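Metal cation efflux system protein CzcD (Cupriavidus metallidurans, PDB 6VD9) binds and transports zinc, probably by efflux from the cytoplasm, giving low-level metal resistance, this chain being its C-terminal domain. Local coordinates at residues Val3-Ala6 with Glu7-Gln11; Glu51-Pro54 with Glu55-Met59. All coordinates share one frame; numbering follows the deposited sequence.

Contact 1. Residues Val3-Ala6 with Glu7-Gln11; sequences VDLA and EVEKQ
E9 reaches back over the backbone of L5 in the first turn of helix 5-13, a turn opened by D4 as N-cap. This helix belongs to the C-terminal domain, predicted to be cytoplasmic, of a cation diffusion facilitator, a small alpha/beta unit with its helices packed on a three-stranded sheet. From CB, which touches A6 O, the E9 chain turns towards the N-terminus because CG stands anti to its own carbonyl carbon (chi1 -60°). CG comes 3.2 Å from L5 O, and CD also rests against that oxygen. The carboxylate then divides its contacts: OE1 lies 3.6 Å from A6 CA, while OE2 meets the branch point of the leucine, 3.7 Å from L5 CG. This last contact is van der Waals only; the polar link between the two residues is the helical hydrogen bond from E9 N to L5 O. The side chains of L5 and E9 both pack on L24 of strand 18-28, and E9 on F21 as well.

V3 CG2 and V8 CG2 meet at 3.6 Å, and V8, which is buried, continues onto I26 of strand 18-28 and F64 of helix 53-64. The cap itself is modest. D4 OD1 accepts from A6 N in a weak bond of 3.2 Å, bent to 134°, whereas D4 O takes the helical hydrogen bond from V8 N. That main-chain oxygen is gripped twice, since E7 N also donates to it weakly. Q11 OE1 accepts a weak hydrogen bond from K63 NZ, and Q11 NE2 donates a long, weak bond of 3.5 Å to E7 OE1.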
loop_
_atom_site.group_PDB
_atom_site.type_symbol
_atom_site.label_atom_id
_atom_site.label_comp_id
_atom_site.label_asym_id
_atom_site.label_seq_id
_atom_site.Cartn_x
_atom_site.Cartn_y
_atom_site.Cartn_z
ATOM N N VAL A 3 14.658 -4.986 14.062
ATOM C CA VAL A 3 13.513 -4.022 13.992
ATOM C C VAL A 3 12.695 -4.095 15.290
ATOM O O VAL A 3 12.050 -5.119 15.530
ATOM C CB VAL A 3 12.605 -4.297 12.772
ATOM C CG1 VAL A 3 12.081 -5.727 12.736
ATOM C CG2 VAL A 3 11.447 -3.313 12.722
ATOM N N ASP A 4 12.675 -3.012 16.064
ATOM C CA ASP A 4 11.832 -2.860 17.277
ATOM C C ASP A 4 10.409 -2.459 16.841
ATOM O O ASP A 4 10.205 -1.277 16.545
ATOM C CB ASP A 4 12.440 -1.840 18.252
ATOM C CG ASP A 4 11.729 -1.750 19.594
ATOM O OD1 ASP A 4 10.588 -2.259 19.704
ATOM O OD2 ASP A 4 12.322 -1.167 20.531
ATOM N N LEU A 5 9.463 -3.395 16.903
ATOM C CA LEU A 5 8.067 -3.222 16.409
ATOM C C LEU A 5 7.401 -2.057 17.160
ATOM O O LEU A 5 6.640 -1.347 16.528
ATOM C CB LEU A 5 7.300 -4.537 16.576
ATOM C CG LEU A 5 5.815 -4.552 16.194
ATOM C CD1 LEU A 5 5.609 -4.056 14.759
ATOM C CD2 LEU A 5 5.232 -5.957 16.371
ATOM N N ALA A 6 7.688 -1.843 18.446
ATOM C CA ALA A 6 7.098 -0.722 19.231
ATOM C C ALA A 6 7.493 0.636 18.665
ATOM O O ALA A 6 6.646 1.494 18.632
ATOM C CB ALA A 6 7.465 -0.805 20.690
ATOM N N GLU A 7 8.772 0.829 18.319
ATOM C CA GLU A 7 9.269 2.098 17.785
ATOM C C GLU A 7 8.591 2.272 16.435
ATOM O O GLU A 7 8.287 3.392 16.145
ATOM C CB GLU A 7 10.792 2.127 17.626
ATOM C CG GLU A 7 11.557 2.627 18.840
ATOM C CD GLU A 7 11.014 3.882 19.482
ATOM O OE1 GLU A 7 10.969 4.915 18.798
ATOM O OE2 GLU A 7 10.618 3.801 20.656
ATOM N N VAL A 8 8.449 1.204 15.644
ATOM C CA VAL A 8 7.836 1.318 14.284
ATOM C C VAL A 8 6.410 1.852 14.479
ATOM O O VAL A 8 6.075 2.858 13.878
ATOM C CB VAL A 8 7.877 0.002 13.484
ATOM C CG1 VAL A 8 7.145 0.139 12.157
ATOM C CG2 VAL A 8 9.312 -0.487 13.276
ATOM N N GLU A 9 5.627 1.227 15.356
ATOM C CA GLU A 9 4.240 1.680 15.678
ATOM C C GLU A 9 4.258 3.140 16.129
ATOM O O GLU A 9 3.464 3.957 15.611
ATOM C CB GLU A 9 3.626 0.766 16.753
ATOM C CG GLU A 9 3.539 -0.693 16.330
ATOM C CD GLU A 9 3.295 -1.606 17.516
ATOM O OE1 GLU A 9 3.614 -1.170 18.651
ATOM O OE2 GLU A 9 2.755 -2.699 17.297
ATOM N N LYS A 10 5.108 3.486 17.089
ATOM C CA LYS A 10 5.204 4.868 17.626
ATOM C C LYS A 10 5.509 5.798 16.464
ATOM O O LYS A 10 4.903 6.860 16.369
ATOM C CB LYS A 10 6.278 4.948 18.723
ATOM C CG LYS A 10 6.591 6.344 19.258
ATOM C CD LYS A 10 7.454 6.392 20.561
ATOM C CE LYS A 10 7.646 7.827 21.031
ATOM N NZ LYS A 10 8.519 7.979 22.224
ATOM N N GLN A 11 6.458 5.437 15.603
ATOM C CA GLN A 11 6.897 6.394 14.568
ATOM C C GLN A 11 5.792 6.571 13.518
ATOM O O GLN A 11 5.725 7.676 12.950
ATOM C CB GLN A 11 8.235 5.977 13.961
ATOM C CG GLN A 11 9.373 6.080 14.962
ATOM C CD GLN A 11 9.459 7.459 15.567
ATOM O OE1 GLN A 11 9.289 8.471 14.890
ATOM N NE2 GLN A 11 9.711 7.491 16.865
#

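Contact 2. Residues Glu51-Pro54 with Glu55-Met59; sequences EVLP and ELKQM
E55 folds back towards the N-terminal end of its helix, lying beside the P54 ring: its OE1 approaches P54 CD at 3.4 Å. The bend at chi2 (80°) brings the carboxylate there, where OE1 also sits 3.2 Å from E51 O, an acceptor facing an acceptor, so this proximity supplies no hydrogen bond. L56, next in sequence, runs alongside V52, with its CD1 3.7 Å from V52 CG1. Their backbones join as well, through the helical hydrogen bond from L56 N to V52 O. Both side chains are buried, V52 on F73 and L56 on I71 of strand 68-74.

V52, the N-cap of helix 53-64, is the one residue that separates it from helix 48-51. K57 crosses the L53 side chain with an extended chain, CE lying 3.7 Å from L53 CG. Its ammonium continues past the leucine, K57 NZ forming a salt bridge with OE2 of E74 of the second subunit; E74 is one of the residues of the nickel site, with H22 and H39. L53 also packs on F73 of that subunit. Q58 N donates a hydrogen bond of 3.0 Å to P54 O.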
loop_
_atom_site.group_PDB
_atom_site.type_symbol
_atom_site.label_atom_id
_atom_site.label_comp_id
_atom_site.label_asym_id
_atom_site.label_seq_id
_atom_site.Cartn_x
_atom_site.Cartn_y
_atom_site.Cartn_z
ATOM N N GLU A 51 1.178 13.890 1.015
ATOM C CA GLU A 51 1.388 14.596 2.304
ATOM C C GLU A 51 1.792 13.678 3.469
ATOM O O GLU A 51 2.110 14.231 4.564
ATOM C CB GLU A 51 0.125 15.386 2.618
ATOM C CG GLU A 51 -0.224 16.423 1.553
ATOM C CD GLU A 51 -1.266 17.449 1.970
ATOM O OE1 GLU A 51 -2.443 17.132 1.928
ATOM O OE2 GLU A 51 -0.873 18.623 2.319
ATOM N N VAL A 52 1.713 12.350 3.288
ATOM C CA VAL A 52 2.030 11.338 4.319
ATOM C C VAL A 52 2.972 10.287 3.719
ATOM O O VAL A 52 3.925 9.920 4.406
ATOM C CB VAL A 52 0.747 10.715 4.883
ATOM C CG1 VAL A 52 1.092 9.743 5.980
ATOM C CG2 VAL A 52 -0.187 11.790 5.447
ATOM N N LEU A 53 2.685 9.757 2.521
ATOM C CA LEU A 53 3.482 8.602 1.988
ATOM C C LEU A 53 4.980 8.922 1.947
ATOM O O LEU A 53 5.800 8.102 2.348
ATOM C CB LEU A 53 2.931 8.185 0.631
ATOM C CG LEU A 53 3.628 7.003 -0.045
ATOM C CD1 LEU A 53 3.616 5.778 0.858
ATOM C CD2 LEU A 53 2.944 6.669 -1.326
ATOM N N PRO A 54 5.413 10.093 1.439
ATOM C CA PRO A 54 6.845 10.368 1.347
ATOM C C PRO A 54 7.505 10.410 2.728
ATOM O O PRO A 54 8.616 9.893 2.865
ATOM C CB PRO A 54 6.928 11.743 0.651
ATOM C CG PRO A 54 5.584 11.936 0.012
ATOM C CD PRO A 54 4.592 11.161 0.865
ATOM N N GLU A 55 6.798 10.952 3.734
ATOM C CA GLU A 55 7.298 11.021 5.133
ATOM C C GLU A 55 7.398 9.619 5.731
ATOM O O GLU A 55 8.396 9.334 6.398
ATOM C CB GLU A 55 6.407 11.913 5.994
ATOM C CG GLU A 55 6.456 13.362 5.549
ATOM C CD GLU A 55 5.644 13.834 4.349
ATOM O OE1 GLU A 55 4.968 13.015 3.653
ATOM O OE2 GLU A 55 5.705 15.084 4.083
ATOM N N LEU A 56 6.395 8.753 5.529
ATOM C CA LEU A 56 6.489 7.361 6.035
ATOM C C LEU A 56 7.645 6.626 5.335
ATOM O O LEU A 56 8.342 5.907 6.022
ATOM C CB LEU A 56 5.167 6.629 5.834
ATOM C CG LEU A 56 4.007 7.097 6.717
ATOM C CD1 LEU A 56 2.718 6.409 6.293
ATOM C CD2 LEU A 56 4.275 6.773 8.172
ATOM N N LYS A 57 7.780 6.745 4.029
ATOM C CA LYS A 57 8.892 6.082 3.282
ATOM C C LYS A 57 10.227 6.549 3.893
ATOM O O LYS A 57 11.074 5.690 4.172
ATOM C CB LYS A 57 8.830 6.379 1.785
ATOM C CG LYS A 57 7.723 5.654 1.002
ATOM C CD LYS A 57 7.577 6.226 -0.393
ATOM C CE LYS A 57 6.689 5.441 -1.331
ATOM N NZ LYS A 57 6.626 6.070 -2.684
ATOM N N GLN A 58 10.409 7.851 4.075
ATOM C CA GLN A 58 11.679 8.471 4.558
ATOM C C GLN A 58 11.993 7.948 5.967
ATOM O O GLN A 58 13.108 7.448 6.198
ATOM C CB GLN A 58 11.556 9.998 4.479
ATOM C CG GLN A 58 12.725 10.786 5.072
ATOM C CD GLN A 58 12.422 12.271 5.177
ATOM O OE1 GLN A 58 11.346 12.708 5.613
ATOM N NE2 GLN A 58 13.395 13.083 4.794
ATOM N N MET A 59 10.989 7.913 6.846
ATOM C CA MET A 59 11.168 7.513 8.260
ATOM C C MET A 59 11.497 6.019 8.314
ATOM O O MET A 59 12.344 5.603 9.139
ATOM C CB MET A 59 9.916 7.866 9.076
ATOM C CG MET A 59 9.920 7.284 10.463
ATOM S SD MET A 59 9.305 5.609 10.521
ATOM C CE MET A 59 7.569 5.849 10.117
#

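How the contacts relate
Contacts 1 and 2 are both first turns of helices, opened by D4 and V52 respectively, but they occupy different surroundings. Contact 1 lies mainly at the surface, with one buried residue among eight that touch; contact 2 has three. The N-cap residues differ too: the D4 carboxylate accepts a weak bond from a backbone N-H, whereas V52 is apolar and buried. Contact 1 packs on strand 18-28 and on helix 53-64, contact 2 on strand 68-74; these two strands are the outermost within the chain. Contact 2 alone reaches the second subunit. Although their centres are about 15 Å apart, the helices touch where Q11 CB meets M59 SD at 3.6 Å.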